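Local coordinates for protein unsaturated glucuronyl hydrolase (Streptococcus agalactiae, PDB 2ZZR) that hydrolyses unsaturated disaccharides of chondroitin, hyaluronan and heparin, releasing the unsaturated uronic acid from the sugar it is linked to, at residues 22-25 against 26-29; 143-146 against 147-150. One frame throughout, in Å; residues are numbered along the deposited sequence.

Contact 1: residues 22-25 against 26-29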
loop_
_atom_site.group_PDB
_atom_site.type_symbol
_atom_site.label_atom_id
_atom_site.label_comp_id
_atom_site.label_asym_id
_atom_site.label_seq_id
_atom_site.Cartn_x
_atom_site.Cartn_y
_atom_site.Cartn_z
ATOM N N LEU A 22 23.880 -5.709 2.598
ATOM C CA LEU A 22 23.087 -4.655 1.967
ATOM C C LEU A 22 23.014 -4.872 0.459
ATOM O O LEU A 22 23.980 -5.324 -0.162
ATOM C CB LEU A 22 23.667 -3.267 2.278
ATOM C CG LEU A 22 23.706 -2.827 3.746
ATOM C CD1 LEU A 22 24.473 -1.517 3.881
ATOM C CD2 LEU A 22 22.306 -2.694 4.337
ATOM N N LEU A 23 21.860 -4.557 -0.123
ATOM C CA LEU A 23 21.656 -4.656 -1.562
ATOM C C LEU A 23 22.522 -3.661 -2.319
ATOM O O LEU A 23 22.579 -2.480 -1.970
ATOM C CB LEU A 23 20.183 -4.438 -1.917
ATOM C CG LEU A 23 19.236 -5.619 -1.689
ATOM C CD1 LEU A 23 17.798 -5.127 -1.737
ATOM C CD2 LEU A 23 19.475 -6.736 -2.722
ATOM N N THR A 24 23.199 -4.147 -3.355
ATOM C CA THR A 24 24.063 -3.295 -4.160
ATOM C C THR A 24 23.303 -2.679 -5.322
ATOM O O THR A 24 22.215 -3.136 -5.687
ATOM C CB THR A 24 25.282 -4.065 -4.711
ATOM O OG1 THR A 24 24.838 -5.021 -5.680
ATOM C CG2 THR A 24 26.037 -4.768 -3.586
ATOM N N LYS A 25 23.889 -1.643 -5.910
ATOM C CA LYS A 25 23.292 -0.978 -7.050
ATOM C C LYS A 25 23.027 -1.949 -8.205
ATOM O O LYS A 25 21.949 -1.922 -8.798
ATOM C CB LYS A 25 24.156 0.200 -7.507
ATOM C CG LYS A 25 23.524 1.017 -8.612
ATOM C CD LYS A 25 24.399 2.173 -9.036
ATOM C CE LYS A 25 23.794 2.882 -10.232
ATOM N NZ LYS A 25 24.733 3.868 -10.834
ATOM N N ILE A 26 23.997 -2.811 -8.512
ATOM C CA ILE A 26 23.816 -3.777 -9.599
ATOM C C ILE A 26 22.706 -4.786 -9.306
ATOM O O ILE A 26 21.953 -5.146 -10.205
ATOM C CB ILE A 26 25.149 -4.483 -10.028
ATOM C CG1 ILE A 26 24.953 -5.266 -11.331
ATOM C CG2 ILE A 26 25.681 -5.393 -8.936
ATOM C CD1 ILE A 26 24.595 -4.398 -12.524
ATOM N N GLU A 27 22.588 -5.213 -8.049
ATOM C CA GLU A 27 21.535 -6.159 -7.658
ATOM C C GLU A 27 20.145 -5.553 -7.860
ATOM O O GLU A 27 19.261 -6.184 -8.452
ATOM C CB GLU A 27 21.717 -6.630 -6.216
ATOM C CG GLU A 27 22.854 -7.643 -6.029
ATOM C CD GLU A 27 23.123 -7.967 -4.574
ATOM O OE1 GLU A 27 23.107 -7.042 -3.734
ATOM O OE2 GLU A 27 23.356 -9.154 -4.264
ATOM N N VAL A 28 19.963 -4.323 -7.385
ATOM C CA VAL A 28 18.689 -3.618 -7.546
ATOM C C VAL A 28 18.421 -3.278 -9.018
ATOM O O VAL A 28 17.300 -3.442 -9.514
ATOM C CB VAL A 28 18.611 -2.367 -6.624
ATOM C CG1 VAL A 28 17.346 -1.556 -6.892
ATOM C CG2 VAL A 28 18.668 -2.802 -5.161
ATOM N N GLU A 29 19.465 -2.834 -9.718
ATOM C CA GLU A 29 19.386 -2.506 -11.140
ATOM C C GLU A 29 18.901 -3.697 -11.969
ATOM O O GLU A 29 18.032 -3.552 -12.829
ATOM C CB GLU A 29 20.768 -2.101 -11.624
ATOM C CG GLU A 29 20.804 -1.125 -12.751
ATOM C CD GLU A 29 22.202 -0.571 -12.923
ATOM O OE1 GLU A 29 23.108 -1.359 -13.268
ATOM O OE2 GLU A 29 22.397 0.638 -12.695
#
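Thr24 and Glu27 grip each other in a capping box at the N terminus of helix 25-46, Thr24 standing at the N-cap. Glu27 reaches back toward the loop with its extended side chain, and its OE1 receives Thr24 N at 2.9 Å through the anti lone pair, the N-H...O angle being 170°. Thr24 OG1 accepts Glu27 N at 3.3 Å. Its chi1 of 68° sets the hydroxyl between the backbone N and the carbonyl carbon, facing the first turn, where the amide has no helical carbonyl four residues back to bond. A short hydroxyl suits the cap for that reason, and a glutamate three residues on is long enough to answer it.

Behind the box the helical bonding begins, with Val28 N on Thr24 O at 3.1 Å and Glu29 N on Lys25 O at 2.8 Å. Beside it the apolar seam is slight but close: Val28 CG2 lies 3.9 Å from Leu23 CB. On the looser, more exposed side the extended Lys25 crosses Glu29, but Lys25 NZ stays 4.4 Å from Glu29 OE2, beyond a salt bridge. Glu29 OE2 is instead hydrogen-bonded to Tyr390, while Glu27 OE2 forms a salt bridge with Arg340. Leu23 and the buried Val28 pack on Phe389 and Leu386, so this helix start rests against helix 376-390, with helix 328-346 meeting Leu22 and Leu23.

Contact 2: residues 143-146 against 147-150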
loop_
_atom_site.group_PDB
_atom_site.type_symbol
_atom_site.label_atom_id
_atom_site.label_comp_id
_atom_site.label_asym_id
_atom_site.label_seq_id
_atom_site.Cartn_x
_atom_site.Cartn_y
_atom_site.Cartn_z
ATOM N N ALA A 143 -10.233 13.412 -5.176
ATOM C CA ALA A 143 -10.187 13.837 -3.781
ATOM C C ALA A 143 -11.583 14.245 -3.302
ATOM O O ALA A 143 -12.022 13.824 -2.235
ATOM C CB ALA A 143 -9.190 14.976 -3.592
ATOM N N ASP A 144 -12.285 15.042 -4.109
ATOM C CA ASP A 144 -13.655 15.446 -3.783
ATOM C C ASP A 144 -14.585 14.236 -3.678
ATOM O O ASP A 144 -15.449 14.179 -2.795
ATOM C CB ASP A 144 -14.189 16.441 -4.816
ATOM C CG ASP A 144 -13.498 17.787 -4.736
ATOM O OD1 ASP A 144 -12.965 18.119 -3.657
ATOM O OD2 ASP A 144 -13.485 18.510 -5.760
ATOM N N LYS A 145 -14.393 13.265 -4.568
ATOM C CA LYS A 145 -15.165 12.022 -4.523
ATOM C C LYS A 145 -14.927 11.285 -3.201
ATOM O O LYS A 145 -15.874 10.819 -2.560
ATOM C CB LYS A 145 -14.832 11.126 -5.721
ATOM C CG LYS A 145 -15.696 9.874 -5.847
ATOM C CD LYS A 145 -17.136 10.215 -6.229
ATOM C CE LYS A 145 -18.005 8.960 -6.299
ATOM N NZ LYS A 145 -18.364 8.474 -4.940
ATOM N N LEU A 146 -13.664 11.207 -2.787
ATOM C CA LEU A 146 -13.312 10.566 -1.524
ATOM C C LEU A 146 -13.919 11.289 -0.314
ATOM O O LEU A 146 -14.402 10.650 0.623
ATOM C CB LEU A 146 -11.788 10.457 -1.382
ATOM C CG LEU A 146 -11.269 9.702 -0.153
ATOM C CD1 LEU A 146 -11.819 8.276 -0.100
ATOM C CD2 LEU A 146 -9.749 9.717 -0.121
ATOM N N MET A 147 -13.898 12.620 -0.351
ATOM C CA MET A 147 -14.457 13.452 0.720
ATOM C C MET A 147 -15.944 13.170 0.986
ATOM O O MET A 147 -16.416 13.350 2.111
ATOM C CB MET A 147 -14.249 14.940 0.403
ATOM C CG MET A 147 -12.784 15.392 0.475
ATOM S SD MET A 147 -12.176 15.510 2.168
ATOM C CE MET A 147 -12.834 17.112 2.627
ATOM N N GLU A 148 -16.657 12.715 -0.046
ATOM C CA GLU A 148 -18.100 12.417 0.049
ATOM C C GLU A 148 -18.418 11.349 1.099
ATOM O O GLU A 148 -19.545 11.289 1.608
ATOM C CB GLU A 148 -18.660 11.966 -1.303
ATOM C CG GLU A 148 -18.681 13.019 -2.403
ATOM C CD GLU A 148 -19.089 12.450 -3.755
ATOM O OE1 GLU A 148 -19.510 11.270 -3.821
ATOM O OE2 GLU A 148 -18.978 13.184 -4.760
ATOM N N ARG A 149 -17.438 10.500 1.413
ATOM C CA ARG A 149 -17.650 9.411 2.369
ATOM C C ARG A 149 -17.267 9.754 3.814
ATOM O O ARG A 149 -17.381 8.915 4.706
ATOM C CB ARG A 149 -16.956 8.125 1.900
ATOM C CG ARG A 149 -17.402 7.667 0.519
ATOM C CD ARG A 149 -17.021 6.215 0.247
ATOM N NE ARG A 149 -17.841 5.265 1.008
ATOM C CZ ARG A 149 -19.081 4.901 0.680
ATOM N NH1 ARG A 149 -19.672 5.399 -0.403
ATOM N NH2 ARG A 149 -19.739 4.036 1.445
ATOM N N TYR A 150 -16.825 10.993 4.043
ATOM C CA TYR A 150 -16.436 11.423 5.382
ATOM C C TYR A 150 -17.636 11.499 6.322
ATOM O O TYR A 150 -18.666 12.072 5.973
ATOM C CB TYR A 150 -15.731 12.784 5.344
ATOM C CG TYR A 150 -15.325 13.283 6.716
ATOM C CD1 TYR A 150 -15.950 14.397 7.289
ATOM C CD2 TYR A 150 -14.326 12.643 7.444
ATOM C CE1 TYR A 150 -15.580 14.857 8.554
ATOM C CE2 TYR A 150 -13.947 13.096 8.703
ATOM C CZ TYR A 150 -14.579 14.204 9.250
ATOM O OH TYR A 150 -14.203 14.643 10.493
#
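A helix C terminus running into a type I beta turn forms this contact: helix 133-147 ends, and Met147 to Tyr150 turn the chain into strand 150-151 of a small antiparallel sheet. The last regular helical bond brings Met147 N to Ala143 O at 2.9 Å. One residue later the pattern shifts: Glu148 N is shared between Lys145 O, at 3.2 Å, and a weak bond to Asp144 O. Arg149 N then bonds Leu146 O at 3.1 Å, and Tyr150 N closes the turn on Met147 O.

Alanine and leucine suit the inward side of this helix end, where Ala143 packs on Leu181 and Ala185, and Leu146 on Leu182 and His113. Leu146 is also about 7 Å, side chain to side chain, from Asp114, the probable nucleophile, which places Leu146 just behind the probable active site. Flexible Met147 bends at chi2 and chi3 and packs on Leu182, Tyr194 and Val197, linking helices 180-189 and 192-209. Arg149 sends its guanidinium group to the carbonyls of Gln158, Ala159 and Gly161, a task that needs several N-H groups.

Lys145 is buried, and its ammonium is met by Leu110 O, Asp111 and Glu148, whose OE2 pairs with Arg107; such surroundings would be expected to keep the lysine charged. The bend at chi2 (69°) carries Lys145 CD over one face of the carboxylate, 3.5 Å from Glu148 OE1, and the one at chi4 turns NZ toward that oxygen. The salt bridge itself closes with Lys145 NZ 3.2 Å from Glu148 OE1, which it approaches 42° out of the carboxylate plane.

In the fold
From the N terminus, the chain passes the short helix 15-18 and a loop before contact 1 starts helix 25-46. It then runs through a strand pair and several helices before contact 2 ends helix 133-147 and leads into strand 150-151. Each contact joins residues only a helical turn or so apart, so neither closes a long loop; they follow in series, neither nesting nor crossing. The centres of contact 1 and contact 2 lie about 40 Å apart, on opposite sides of the chain's centre. Contact 1 ties an early helix to two late ones, 328-346 and 376-390, away from the annotated sites. Contact 2 ties a helix end to helices 180-189 and 192-209, nearer the probable catalytic residues of this helical barrel.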